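Local coordinates for protein 3-polyprenyl-4-hydroxybenzoate decarboxylase and related decarboxylases (Pelotomaculum thermopropionicum, PDB 6H6X) that binds prenylated FMN and, as the UbiD-class enzyme HmfF, interconverts 2-furoic acid and 2,5-furandicarboxylic acid by reversible carboxylation, at residues R146-H151 with D209-A214; A134-R139 with R168-F173; Q37-C42 with A292-L297. The protein carries 8 engineered substitutions. All coordinates share one frame; numbering follows the deposited sequence.

Contact 1: R146-H151 with D209-A214; sequences RNVSIH and DELEIA. With MN (manganese (II) ion), chain H; K (potassium ion), chain G; 4LU (1-deoxy-5-O-phosphono-1-(3,3,4,5-tetramethyl-9,11-dioxo-2,3,8,9,10,11-hexahydro-7H-quinolino[1,8-fg]pteridin-12-ium-7-y l)-D-ribitol), chain I.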
loop_
_atom_site.group_PDB
_atom_site.type_symbol
_atom_site.label_atom_id
_atom_site.label_comp_id
_atom_site.label_asym_id
_atom_site.label_seq_id
_atom_site.Cartn_x
_atom_site.Cartn_y
_atom_site.Cartn_z
ATOM N N ARG B 146 3.521 -29.566 29.311
ATOM C CA ARG B 146 4.537 -28.937 28.490
ATOM C C ARG B 146 3.992 -27.709 27.747
ATOM O O ARG B 146 2.884 -27.754 27.204
ATOM C CB ARG B 146 5.056 -29.939 27.478
ATOM C CG ARG B 146 6.315 -29.479 26.769
ATOM C CD ARG B 146 7.057 -30.703 26.242
ATOM N NE ARG B 146 6.206 -31.483 25.347
ATOM C CZ ARG B 146 6.437 -32.741 24.963
ATOM N NH1 ARG B 146 7.504 -33.401 25.351
ATOM N NH2 ARG B 146 5.604 -33.317 24.130
ATOM N N ASN B 147 4.795 -26.645 27.704
ATOM C CA ASN B 147 4.507 -25.445 26.929
ATOM C C ASN B 147 5.716 -25.035 26.067
ATOM O O ASN B 147 6.853 -25.215 26.463
ATOM C CB ASN B 147 4.156 -24.304 27.885
ATOM C CG ASN B 147 3.473 -23.123 27.189
ATOM O OD1 ASN B 147 2.265 -23.172 26.915
ATOM N ND2 ASN B 147 4.246 -22.026 26.932
ATOM N N VAL B 148 5.434 -24.430 24.917
ATOM C CA VAL B 148 6.439 -23.868 24.049
ATOM C C VAL B 148 6.061 -22.395 23.764
ATOM O O VAL B 148 4.921 -22.096 23.484
ATOM C CB VAL B 148 6.490 -24.642 22.737
ATOM C CG1 VAL B 148 7.625 -24.164 21.847
ATOM C CG2 VAL B 148 6.532 -26.151 23.019
ATOM N N SER B 149 7.040 -21.508 23.832
ATOM C CA SER B 149 6.896 -20.105 23.437
ATOM C C SER B 149 8.247 -19.558 22.949
ATOM O O SER B 149 9.295 -20.192 23.137
ATOM C CB SER B 149 6.393 -19.269 24.648
ATOM O OG SER B 149 7.050 -19.654 25.853
ATOM N N ILE B 150 8.218 -18.373 22.336
ATOM C CA ILE B 150 9.445 -17.748 21.860
ATOM C C ILE B 150 9.670 -16.475 22.661
ATOM O O ILE B 150 8.793 -15.611 22.723
ATOM C CB ILE B 150 9.363 -17.415 20.351
ATOM C CG1 ILE B 150 9.296 -18.703 19.549
ATOM C CG2 ILE B 150 10.577 -16.568 19.908
ATOM C CD1 ILE B 150 9.241 -18.476 18.041
ATOM N N HIS B 151 10.865 -16.353 23.216
ATOM C CA HIS B 151 11.291 -15.195 24.050
ATOM C C HIS B 151 12.613 -14.685 23.521
ATOM O O HIS B 151 13.484 -15.477 23.102
ATOM C CB HIS B 151 11.432 -15.613 25.530
ATOM C CG HIS B 151 10.179 -16.213 26.069
ATOM N ND1 HIS B 151 9.229 -15.475 26.735
ATOM C CD2 HIS B 151 9.651 -17.450 25.916
ATOM C CE1 HIS B 151 8.185 -16.244 27.006
ATOM N NE2 HIS B 151 8.412 -17.445 26.507
ATOM N N ASP B 209 -0.079 -28.679 24.648
ATOM C CA ASP B 209 1.330 -28.744 24.346
ATOM C C ASP B 209 1.500 -28.304 22.892
ATOM O O ASP B 209 1.027 -28.956 21.945
ATOM C CB ASP B 209 1.813 -30.181 24.598
ATOM C CG ASP B 209 3.245 -30.425 24.169
ATOM O OD1 ASP B 209 3.939 -29.490 23.729
ATOM O OD2 ASP B 209 3.677 -31.590 24.280
ATOM N N GLU B 210 2.174 -27.171 22.709
ATOM C CA GLU B 210 2.411 -26.706 21.341
ATOM C C GLU B 210 3.250 -27.633 20.487
ATOM O O GLU B 210 3.130 -27.589 19.267
ATOM C CB GLU B 210 2.976 -25.302 21.326
ATOM C CG GLU B 210 1.943 -24.308 21.819
ATOM C CD GLU B 210 2.063 -23.992 23.297
ATOM O OE1 GLU B 210 2.623 -24.788 24.112
ATOM O OE2 GLU B 210 1.603 -22.884 23.622
ATOM N N LEU B 211 4.051 -28.502 21.074
ATOM C CA LEU B 211 4.784 -29.507 20.229
ATOM C C LEU B 211 3.814 -30.510 19.567
ATOM O O LEU B 211 4.046 -30.965 18.461
ATOM C CB LEU B 211 5.845 -30.244 21.051
ATOM C CG LEU B 211 6.976 -29.394 21.612
ATOM C CD1 LEU B 211 7.990 -30.294 22.316
ATOM C CD2 LEU B 211 7.691 -28.566 20.545
ATOM N N GLU B 212 2.708 -30.791 20.237
ATOM C CA GLU B 212 1.617 -31.625 19.702
ATOM C C GLU B 212 0.829 -30.931 18.623
ATOM O O GLU B 212 0.398 -31.559 17.644
ATOM C CB GLU B 212 0.702 -32.098 20.849
ATOM C CG GLU B 212 1.466 -33.026 21.769
ATOM C CD GLU B 212 0.636 -33.689 22.858
ATOM O OE1 GLU B 212 -0.481 -33.225 23.193
ATOM O OE2 GLU B 212 1.138 -34.683 23.418
ATOM N N ILE B 213 0.703 -29.614 18.740
ATOM C CA ILE B 213 0.144 -28.832 17.657
ATOM C C ILE B 213 1.062 -28.903 16.434
ATOM O O ILE B 213 0.624 -29.151 15.308
ATOM C CB ILE B 213 -0.134 -27.389 18.109
ATOM C CG1 ILE B 213 -1.195 -27.388 19.220
ATOM C CG2 ILE B 213 -0.668 -26.567 16.943
ATOM C CD1 ILE B 213 -1.249 -26.099 20.012
ATOM N N ALA B 214 2.354 -28.741 16.655
ATOM C CA ALA B 214 3.310 -28.856 15.550
ATOM C C ALA B 214 3.236 -30.216 14.887
ATOM O O ALA B 214 3.263 -30.306 13.680
ATOM C CB ALA B 214 4.728 -28.626 16.067
HETATM MN MN MN H . 0.951 -22.356 25.795
HETATM K K K G . 2.596 -20.577 22.853
HETATM C C9 4LU I . 7.260 -14.222 19.501
HETATM C C8 4LU I . 8.047 -14.253 18.310
HETATM C C7 4LU I . 9.262 -13.571 18.193
HETATM C C10 4LU I . 7.418 -12.933 23.030
HETATM C C6 4LU I . 9.620 -12.578 19.285
HETATM N N3 4LU I . 8.722 -12.467 25.453
HETATM C C2 4LU I . 7.462 -13.010 25.440
HETATM C C13 4LU I . 11.797 -11.373 18.175
HETATM C C5 4LU I . 10.933 -11.746 19.362
HETATM C C1 4LU I . 10.117 -10.807 21.486
HETATM O O2 4LU I . 6.898 -13.307 26.539
HETATM N N1 4LU I . 6.832 -13.248 24.251
HETATM C C4 4LU I . 9.387 -12.126 24.309
HETATM O O4 4LU I . 10.548 -11.647 24.364
HETATM C C4A 4LU I . 8.710 -12.358 22.985
HETATM N N5 4LU I . 9.343 -12.069 21.731
HETATM C C3 4LU I . 11.115 -10.922 20.590
HETATM C C12 4LU I . 11.893 -12.852 19.889
HETATM C C5A 4LU I . 8.883 -12.705 20.546
HETATM C C7M 4LU I . 10.063 -13.627 16.893
HETATM C C8M 4LU I . 7.504 -15.131 17.215
HETATM C C9A 4LU I . 7.591 -13.442 20.629
HETATM N N10 4LU I . 6.770 -13.221 21.801
HETATM C "C1'" 4LU I . 5.413 -13.758 21.890
HETATM C "C2'" 4LU I . 5.248 -15.195 22.436
HETATM O "O2'" 4LU I . 6.194 -16.125 21.900
HETATM C "C3'" 4LU I . 3.861 -15.679 22.043
HETATM O "O3'" 4LU I . 2.892 -14.691 22.404
HETATM C "C4'" 4LU I . 3.537 -17.050 22.645
HETATM O "O4'" 4LU I . 2.456 -17.759 21.966
HETATM C "C5'" 4LU I . 3.177 -17.045 24.121
HETATM O "O5'" 4LU I . 2.939 -18.453 24.338
HETATM P P 4LU I . 2.109 -19.031 25.611
HETATM O O2P 4LU I . 2.276 -20.561 25.596
HETATM O O3P 4LU I . 2.809 -18.440 26.869
HETATM O O1P 4LU I . 0.666 -18.594 25.351
HETATM O O HOH W 1 -0.493 -21.013 24.439
#
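The two-metal phosphate site of the prenylated flavin lies where Asn-147 and Val-148, on an inner strand of the flavin-binding domain's antiparallel sheet, meet Glu-210 at the start of helix 210-217. Asn-147 OD1 binds manganese at 1.9 Å, while its ND2 donates to phosphate oxygen O2P of the cofactor. The two carboxylate oxygens of Glu-210 have separate duties. Glu-210 OE2 bridges the metals, 2.3 Å from manganese and 2.6 Å from potassium; Glu-210 OE1 accepts from Val-148 N at 2.9 Å, a nearly straight bond (163°) arriving from well above the carboxylate plane. A bend at chi2 (95°) sets CD back toward the strand, and Val-148 O binds the potassium as well. His-169 completes the protein ligands of manganese; Ser-200 and Ala-202 add carbonyls to potassium.

Farther from the cofactor, Arg-146 and Asp-209 form a salt bridge whose carboxylate is buried. Arg-146 NE, at 2.7 Å, and Arg-146 NH2, at 2.6 Å, converge on Asp-209 OD2, although the guanidinium and carboxylate planes stand 61° apart. NH1 of the same arginine pairs with Glu-233. Leu-211 lays CD1 over one guanidinium face, toward its rim, and its CG lies 3.6 Å from Val-148 CG2. Asp-209 is also the helix N-cap: OD1, the oxygen not held by Arg-146, accepts from Leu-211 N at 2.8 Å.

Contact 2: A134-R139 with R168-F173; sequences AILIAR and RHLWHF. With MN (manganese (II) ion), chain H; 4LU (1-deoxy-5-O-phosphono-1-(3,3,4,5-tetramethyl-9,11-dioxo-2,3,8,9,10,11-hexahydro-7H-quinolino[1,8-fg]pteridin-12-ium-7-y l)-D-ribitol), chain I.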
loop_
_atom_site.group_PDB
_atom_site.type_symbol
_atom_site.label_atom_id
_atom_site.label_comp_id
_atom_site.label_asym_id
_atom_site.label_seq_id
_atom_site.Cartn_x
_atom_site.Cartn_y
_atom_site.Cartn_z
ATOM N N ALA B 134 14.558 -18.862 19.029
ATOM C CA ALA B 134 14.626 -20.059 19.828
ATOM C C ALA B 134 13.253 -20.341 20.359
ATOM O O ALA B 134 12.645 -19.470 20.965
ATOM C CB ALA B 134 15.571 -19.891 21.006
ATOM N N ILE B 135 12.774 -21.570 20.148
ATOM C CA ILE B 135 11.615 -22.044 20.877
ATOM C C ILE B 135 12.049 -22.483 22.274
ATOM O O ILE B 135 13.061 -23.140 22.437
ATOM C CB ILE B 135 10.829 -23.131 20.134
ATOM C CG1 ILE B 135 11.612 -24.445 19.978
ATOM C CG2 ILE B 135 10.379 -22.608 18.792
ATOM C CD1 ILE B 135 10.757 -25.575 19.384
ATOM N N LEU B 136 11.300 -22.071 23.282
ATOM C CA LEU B 136 11.608 -22.335 24.674
ATOM C C LEU B 136 10.605 -23.384 25.168
ATOM O O LEU B 136 9.419 -23.106 25.228
ATOM C CB LEU B 136 11.472 -21.072 25.505
ATOM C CG LEU B 136 12.027 -21.151 26.934
ATOM C CD1 LEU B 136 12.419 -19.759 27.407
ATOM C CD2 LEU B 136 11.062 -21.802 27.899
ATOM N N ILE B 137 11.094 -24.584 25.486
ATOM C CA ILE B 137 10.274 -25.692 25.934
ATOM C C ILE B 137 10.453 -25.807 27.456
ATOM O O ILE B 137 11.566 -25.847 27.951
ATOM C CB ILE B 137 10.699 -26.980 25.220
ATOM C CG1 ILE B 137 10.534 -26.815 23.737
ATOM C CG2 ILE B 137 9.877 -28.181 25.680
ATOM C CD1 ILE B 137 11.507 -27.644 22.933
ATOM N N ALA B 138 9.348 -25.844 28.178
ATOM C CA ALA B 138 9.371 -26.045 29.633
ATOM C C ALA B 138 8.152 -26.848 30.131
ATOM O O ALA B 138 7.134 -27.004 29.414
ATOM C CB ALA B 138 9.445 -24.709 30.325
ATOM N N ARG B 139 8.276 -27.387 31.344
ATOM C CA ARG B 139 7.159 -28.088 31.990
ATOM C C ARG B 139 6.700 -27.399 33.270
ATOM O O ARG B 139 7.504 -26.828 33.994
ATOM C CB ARG B 139 7.514 -29.546 32.270
ATOM C CG ARG B 139 7.472 -30.421 31.024
ATOM C CD ARG B 139 7.670 -31.912 31.328
ATOM N NE ARG B 139 7.600 -32.714 30.093
ATOM C CZ ARG B 139 6.473 -33.192 29.541
ATOM N NH1 ARG B 139 5.287 -33.020 30.103
ATOM N NH2 ARG B 139 6.520 -33.878 28.404
ATOM N N ARG B 168 2.134 -14.830 30.645
ATOM C CA ARG B 168 1.424 -15.857 29.856
ATOM C C ARG B 168 1.825 -17.227 30.492
ATOM O O ARG B 168 2.068 -17.289 31.697
ATOM C CB ARG B 168 1.790 -15.763 28.355
ATOM C CG ARG B 168 1.354 -14.512 27.575
ATOM C CD ARG B 168 -0.112 -14.538 27.122
ATOM N NE ARG B 168 -0.534 -15.821 26.523
ATOM C CZ ARG B 168 -1.704 -16.450 26.724
ATOM N NH1 ARG B 168 -2.656 -15.949 27.513
ATOM N NH2 ARG B 168 -1.932 -17.617 26.117
ATOM N N HIS B 169 1.961 -18.308 29.721
ATOM C CA HIS B 169 2.171 -19.625 30.325
ATOM C C HIS B 169 3.534 -19.850 30.975
ATOM O O HIS B 169 3.598 -20.397 32.065
ATOM C CB HIS B 169 1.836 -20.741 29.335
ATOM C CG HIS B 169 0.418 -20.688 28.861
ATOM N ND1 HIS B 169 -0.003 -21.271 27.691
ATOM C CD2 HIS B 169 -0.677 -20.084 29.395
ATOM C CE1 HIS B 169 -1.292 -21.041 27.525
ATOM N NE2 HIS B 169 -1.730 -20.328 28.548
ATOM N N LEU B 170 4.626 -19.465 30.332
ATOM C CA LEU B 170 5.924 -19.659 30.928
ATOM C C LEU B 170 6.037 -18.917 32.267
ATOM O O LEU B 170 6.621 -19.414 33.214
ATOM C CB LEU B 170 6.993 -19.162 29.976
ATOM C CG LEU B 170 8.414 -19.362 30.500
ATOM C CD1 LEU B 170 8.690 -20.845 30.775
ATOM C CD2 LEU B 170 9.418 -18.785 29.519
ATOM N N TRP B 171 5.499 -17.707 32.323
ATOM C CA TRP B 171 5.441 -16.934 33.571
ATOM C C TRP B 171 4.714 -17.687 34.700
ATOM O O TRP B 171 5.189 -17.733 35.837
ATOM C CB TRP B 171 4.746 -15.604 33.301
ATOM C CG TRP B 171 4.689 -14.704 34.480
ATOM C CD1 TRP B 171 3.580 -14.388 35.217
ATOM C CD2 TRP B 171 5.786 -13.997 35.071
ATOM N NE1 TRP B 171 3.924 -13.536 36.228
ATOM C CE2 TRP B 171 5.264 -13.264 36.165
ATOM C CE3 TRP B 171 7.160 -13.902 34.778
ATOM C CZ2 TRP B 171 6.068 -12.424 36.980
ATOM C CZ3 TRP B 171 7.973 -13.071 35.601
ATOM C CH2 TRP B 171 7.412 -12.343 36.687
ATOM N N HIS B 172 3.572 -18.278 34.363
ATOM C CA HIS B 172 2.843 -19.109 35.295
ATOM C C HIS B 172 3.737 -20.231 35.816
ATOM O O HIS B 172 3.826 -20.422 37.028
ATOM C CB HIS B 172 1.579 -19.667 34.656
ATOM C CG HIS B 172 0.607 -20.223 35.651
ATOM N ND1 HIS B 172 0.327 -21.576 35.753
ATOM C CD2 HIS B 172 -0.124 -19.611 36.616
ATOM C CE1 HIS B 172 -0.555 -21.764 36.719
ATOM N NE2 HIS B 172 -0.823 -20.593 37.275
ATOM N N PHE B 173 4.437 -20.933 34.919
ATOM C CA PHE B 173 5.348 -22.004 35.338
ATOM C C PHE B 173 6.467 -21.487 36.212
ATOM O O PHE B 173 6.828 -22.141 37.180
ATOM C CB PHE B 173 6.038 -22.679 34.157
ATOM C CG PHE B 173 5.148 -23.502 33.277
ATOM C CD1 PHE B 173 3.762 -23.531 33.420
ATOM C CD2 PHE B 173 5.727 -24.217 32.250
ATOM C CE1 PHE B 173 2.972 -24.272 32.562
ATOM C CE2 PHE B 173 4.951 -24.980 31.394
ATOM C CZ PHE B 173 3.568 -25.004 31.541
HETATM MN MN MN H . 0.951 -22.356 25.795
HETATM C C9 4LU I . 7.260 -14.222 19.501
HETATM C C8 4LU I . 8.047 -14.253 18.310
HETATM C C7 4LU I . 9.262 -13.571 18.193
HETATM C C10 4LU I . 7.418 -12.933 23.030
HETATM C C6 4LU I . 9.620 -12.578 19.285
HETATM N N3 4LU I . 8.722 -12.467 25.453
HETATM C C2 4LU I . 7.462 -13.010 25.440
HETATM C C13 4LU I . 11.797 -11.373 18.175
HETATM C C5 4LU I . 10.933 -11.746 19.362
HETATM C C1 4LU I . 10.117 -10.807 21.486
HETATM O O2 4LU I . 6.898 -13.307 26.539
HETATM N N1 4LU I . 6.832 -13.248 24.251
HETATM C C4 4LU I . 9.387 -12.126 24.309
HETATM O O4 4LU I . 10.548 -11.647 24.364
HETATM C C4A 4LU I . 8.710 -12.358 22.985
HETATM N N5 4LU I . 9.343 -12.069 21.731
HETATM C C3 4LU I . 11.115 -10.922 20.590
HETATM C C12 4LU I . 11.893 -12.852 19.889
HETATM C C5A 4LU I . 8.883 -12.705 20.546
HETATM C C7M 4LU I . 10.063 -13.627 16.893
HETATM C C8M 4LU I . 7.504 -15.131 17.215
HETATM C C9A 4LU I . 7.591 -13.442 20.629
HETATM N N10 4LU I . 6.770 -13.221 21.801
HETATM C "C1'" 4LU I . 5.413 -13.758 21.890
HETATM C "C2'" 4LU I . 5.248 -15.195 22.436
HETATM O "O2'" 4LU I . 6.194 -16.125 21.900
HETATM C "C3'" 4LU I . 3.861 -15.679 22.043
HETATM O "O3'" 4LU I . 2.892 -14.691 22.404
HETATM C "C4'" 4LU I . 3.537 -17.050 22.645
HETATM O "O4'" 4LU I . 2.456 -17.759 21.966
HETATM C "C5'" 4LU I . 3.177 -17.045 24.121
HETATM O "O5'" 4LU I . 2.939 -18.453 24.338
HETATM P P 4LU I . 2.109 -19.031 25.611
HETATM O O2P 4LU I . 2.276 -20.561 25.596
HETATM O O3P 4LU I . 2.809 -18.440 26.869
HETATM O O1P 4LU I . 0.666 -18.594 25.351
HETATM O O HOH W 1 -0.493 -21.013 24.439
#
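Phe-173 and Leu-170, one turn apart on helix 169-179, supply the helix surface that segment 168-173 buries against strand 130-139. Phe-173 turns a ring edge to one carbonyl of the strand: Phe-173 CE2 lies 3.6 Å from Ala-138 O, which sits near the ring plane. Phe-173 CD2 also comes within 3.5 Å of the carbonyl carbon of Arg-139. Arg-139 contributes its backbone here; its guanidinium is bound by Gly-144 O and Glu-233. An alanine in place of Phe-173 would probably leave a gap beside the Ala-138 and Arg-139 carbonyls and take away the ring packing against Asn-147, a manganese ligand.

Leu-170 holds CG anti to the backbone N (chi1 -178°) and crosses Leu-136 at about a right angle. Leu-170 CD2 comes within 3.8 Å of Leu-136 CD1, and Leu-170 CD1 lies 4.0 Å from Ala-138 CB. Leu-136 and Ala-138 point to the helix while Ile-137 between them points away, the alternation of a beta strand with a helix packed on one face. This is the antiparallel sheet of the UbiD flavin-binding domain; the axes of segments 134-139 and 169-173 approach to 9.1 Å, with 41° between them.

The same helix begins at the cofactor phosphate. His-169 N donates to phosphate oxygen O3P at 3.0 Å, where the helix dipole would probably add to the attraction, and His-169 ND1 binds manganese at 2.4 Å. Arg-168, at the N-cap position, reaches phosphate oxygen O1P with NH2 at 2.9 Å.

Contact 3: Q37-C42 with A292-L297; sequences QADGIC and ASREHL. With 4LU (1-deoxy-5-O-phosphono-1-(3,3,4,5-tetramethyl-9,11-dioxo-2,3,8,9,10,11-hexahydro-7H-quinolino[1,8-fg]pteridin-12-ium-7-y l)-D-ribitol), chain I.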
loop_
_atom_site.group_PDB
_atom_site.type_symbol
_atom_site.label_atom_id
_atom_site.label_comp_id
_atom_site.label_asym_id
_atom_site.label_seq_id
_atom_site.Cartn_x
_atom_site.Cartn_y
_atom_site.Cartn_z
ATOM N N GLN B 37 16.578 -5.680 3.486
ATOM C CA GLN B 37 16.396 -5.455 2.037
ATOM C C GLN B 37 15.843 -6.673 1.341
ATOM O O GLN B 37 15.354 -6.554 0.250
ATOM C CB GLN B 37 17.697 -5.026 1.371
ATOM C CG GLN B 37 18.222 -3.701 1.910
ATOM C CD GLN B 37 19.620 -3.383 1.462
ATOM O OE1 GLN B 37 19.923 -3.537 0.307
ATOM N NE2 GLN B 37 20.439 -2.865 2.357
ATOM N N ALA B 38 15.913 -7.836 1.955
ATOM C CA ALA B 38 15.313 -9.044 1.347
ATOM C C ALA B 38 13.933 -9.350 1.911
ATOM O O ALA B 38 13.276 -10.270 1.460
ATOM C CB ALA B 38 16.255 -10.223 1.547
ATOM N N ASP B 39 13.490 -8.563 2.887
ATOM C CA ASP B 39 12.275 -8.841 3.683
ATOM C C ASP B 39 11.097 -9.057 2.737
ATOM O O ASP B 39 10.812 -8.229 1.905
ATOM C CB ASP B 39 12.001 -7.638 4.627
ATOM C CG ASP B 39 10.868 -7.883 5.645
ATOM O OD1 ASP B 39 10.550 -9.048 6.005
ATOM O OD2 ASP B 39 10.305 -6.866 6.109
ATOM N N GLY B 40 10.438 -10.191 2.857
ATOM C CA GLY B 40 9.317 -10.502 2.011
ATOM C C GLY B 40 9.640 -10.993 0.598
ATOM O O GLY B 40 8.698 -11.385 -0.112
ATOM N N ILE B 41 10.911 -10.973 0.150
ATOM C CA ILE B 41 11.201 -11.441 -1.229
ATOM C C ILE B 41 11.927 -12.780 -1.153
ATOM O O ILE B 41 11.510 -13.736 -1.771
ATOM C CB ILE B 41 11.873 -10.390 -2.186
ATOM C CG1 ILE B 41 13.340 -10.736 -2.534
ATOM C CG2 ILE B 41 11.680 -8.965 -1.678
ATOM C CD1 ILE B 41 14.035 -9.791 -3.517
ATOM N N CYS B 42 12.977 -12.860 -0.357
ATOM C CA CYS B 42 13.674 -14.112 -0.186
ATOM C C CYS B 42 14.437 -14.259 1.123
ATOM O O CYS B 42 14.829 -13.295 1.750
ATOM C CB CYS B 42 14.647 -14.321 -1.365
ATOM S SG CYS B 42 16.082 -13.220 -1.244
ATOM N N ALA B 292 10.402 -7.153 13.707
ATOM C CA ALA B 292 9.529 -6.481 12.769
ATOM C C ALA B 292 9.662 -6.809 11.271
ATOM O O ALA B 292 9.091 -6.112 10.429
ATOM C CB ALA B 292 9.621 -4.970 12.994
ATOM N N SER B 293 10.359 -7.879 10.917
ATOM C CA SER B 293 10.336 -8.410 9.551
ATOM C C SER B 293 8.999 -9.117 9.295
ATOM O O SER B 293 8.228 -9.395 10.211
ATOM C CB SER B 293 11.475 -9.431 9.344
ATOM O OG SER B 293 11.285 -10.559 10.168
ATOM N N ARG B 294 8.740 -9.419 8.044
ATOM C CA ARG B 294 7.563 -10.204 7.632
ATOM C C ARG B 294 7.515 -11.550 8.290
ATOM O O ARG B 294 6.458 -11.988 8.712
ATOM C CB ARG B 294 7.497 -10.340 6.108
ATOM C CG ARG B 294 7.134 -9.044 5.361
ATOM C CD ARG B 294 5.770 -8.594 5.815
ATOM N NE ARG B 294 5.168 -7.642 4.873
ATOM C CZ ARG B 294 5.186 -6.318 4.997
ATOM N NH1 ARG B 294 5.788 -5.669 6.053
ATOM N NH2 ARG B 294 4.541 -5.625 4.071
ATOM N N GLU B 295 8.682 -12.165 8.465
ATOM C CA GLU B 295 8.786 -13.431 9.151
ATOM C C GLU B 295 8.334 -13.282 10.612
ATOM O O GLU B 295 7.582 -14.120 11.121
ATOM C CB GLU B 295 10.226 -13.945 9.053
ATOM C CG GLU B 295 10.558 -15.257 9.732
ATOM C CD GLU B 295 12.084 -15.633 9.670
ATOM O OE1 GLU B 295 12.999 -14.743 9.662
ATOM O OE2 GLU B 295 12.376 -16.872 9.645
ATOM N N HIS B 296 8.816 -12.254 11.289
ATOM C CA HIS B 296 8.409 -12.008 12.656
ATOM C C HIS B 296 6.902 -11.735 12.731
ATOM O O HIS B 296 6.207 -12.369 13.497
ATOM C CB HIS B 296 9.171 -10.833 13.235
ATOM C CG HIS B 296 8.862 -10.534 14.659
ATOM N ND1 HIS B 296 9.147 -9.321 15.230
ATOM C CD2 HIS B 296 8.259 -11.266 15.620
ATOM C CE1 HIS B 296 8.801 -9.336 16.507
ATOM N NE2 HIS B 296 8.239 -10.503 16.764
ATOM N N LEU B 297 6.434 -10.801 11.912
ATOM C CA LEU B 297 5.024 -10.396 11.932
ATOM C C LEU B 297 4.070 -11.543 11.570
ATOM O O LEU B 297 3.083 -11.769 12.282
ATOM C CB LEU B 297 4.817 -9.180 11.008
ATOM C CG LEU B 297 5.539 -7.884 11.436
ATOM C CD1 LEU B 297 5.155 -6.741 10.554
ATOM C CD2 LEU B 297 5.371 -7.568 12.928
HETATM C C9 4LU I . 7.260 -14.222 19.501
HETATM C C8 4LU I . 8.047 -14.253 18.310
HETATM C C7 4LU I . 9.262 -13.571 18.193
HETATM C C10 4LU I . 7.418 -12.933 23.030
HETATM C C6 4LU I . 9.620 -12.578 19.285
HETATM N N3 4LU I . 8.722 -12.467 25.453
HETATM C C2 4LU I . 7.462 -13.010 25.440
HETATM C C13 4LU I . 11.797 -11.373 18.175
HETATM C C5 4LU I . 10.933 -11.746 19.362
HETATM C C1 4LU I . 10.117 -10.807 21.486
HETATM O O2 4LU I . 6.898 -13.307 26.539
HETATM N N1 4LU I . 6.832 -13.248 24.251
HETATM C C4 4LU I . 9.387 -12.126 24.309
HETATM O O4 4LU I . 10.548 -11.647 24.364
HETATM C C4A 4LU I . 8.710 -12.358 22.985
HETATM N N5 4LU I . 9.343 -12.069 21.731
HETATM C C3 4LU I . 11.115 -10.922 20.590
HETATM C C12 4LU I . 11.893 -12.852 19.889
HETATM C C5A 4LU I . 8.883 -12.705 20.546
HETATM C C7M 4LU I . 10.063 -13.627 16.893
HETATM C C8M 4LU I . 7.504 -15.131 17.215
HETATM C C9A 4LU I . 7.591 -13.442 20.629
HETATM N N10 4LU I . 6.770 -13.221 21.801
HETATM C "C1'" 4LU I . 5.413 -13.758 21.890
HETATM C "C2'" 4LU I . 5.248 -15.195 22.436
HETATM O "O2'" 4LU I . 6.194 -16.125 21.900
HETATM C "C3'" 4LU I . 3.861 -15.679 22.043
HETATM O "O3'" 4LU I . 2.892 -14.691 22.404
HETATM C "C4'" 4LU I . 3.537 -17.050 22.645
HETATM O "O4'" 4LU I . 2.456 -17.759 21.966
HETATM C "C5'" 4LU I . 3.177 -17.045 24.121
HETATM O "O5'" 4LU I . 2.939 -18.453 24.338
HETATM P P 4LU I . 2.109 -19.031 25.611
HETATM O O2P 4LU I . 2.276 -20.561 25.596
HETATM O O3P 4LU I . 2.809 -18.440 26.869
HETATM O O1P 4LU I . 0.666 -18.594 25.351
HETATM O O HOH W 2 8.098 -6.057 7.897
#
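Asp-39 and Arg-294 are joined by one direct hydrogen bond across this contact. Arg-294 N donates at 2.8 Å and 163° to Asp-39 OD1, which accepts with its syn lone pair. Ser-293 is the N-cap of helix 294-315: its OG accepts from His-296 N and also hydrogen-bonds Ile-290 O. A water extends the link, donating to Asp-39 OD2 at 3.0 Å and to Ala-292 O at 2.7 Å while accepting from Arg-294 NH1 at 3.0 Å.

Packing is slight. Asp-39 OD1 lies 3.3 Å from Arg-294 CB and 3.5 Å from Ser-293 CB, and Gly-40 CA faces Arg-294 CG. At Gly-40's backbone angles (phi 79°) a CB would jam against the preceding carbonyl oxygen.

In charge terms, Asp-39 and Arg-294 make no direct salt bridge: Asp-39 OD2 and Arg-294 NH1 are 4.7 Å apart, with the water between them. The arginine instead pairs through NH2 with Glu-376 of the second subunit. The contact thus ties an N-terminal-domain loop to the helix whose His-296 packs on the flavin. Its polar chemistry implies that the helix end would tend to stabilise a negatively charged Asp-39.

Overall arrangement
Contacts 1 and 2 are buried and share the flavin-binding domain: their strands are neighbours in one antiparallel sheet, joined by backbone bonds, and their centres lie about 8 Å apart. Both bear on manganese and the cofactor phosphate, yet contact 1 relies on metal ligands, a hydrogen bond and a salt bridge, whereas contact 2 joins its segments by apolar packing and leaves polar work to the helix start. Contact 3 lies on the opposite side of the chain's centre, its centre about 23 Å from contact 1's and about 26 Å from contact 2's. A surface contact, it depends on a carboxylate and a water, and its arginine reaches the second subunit. The flavin touches all three.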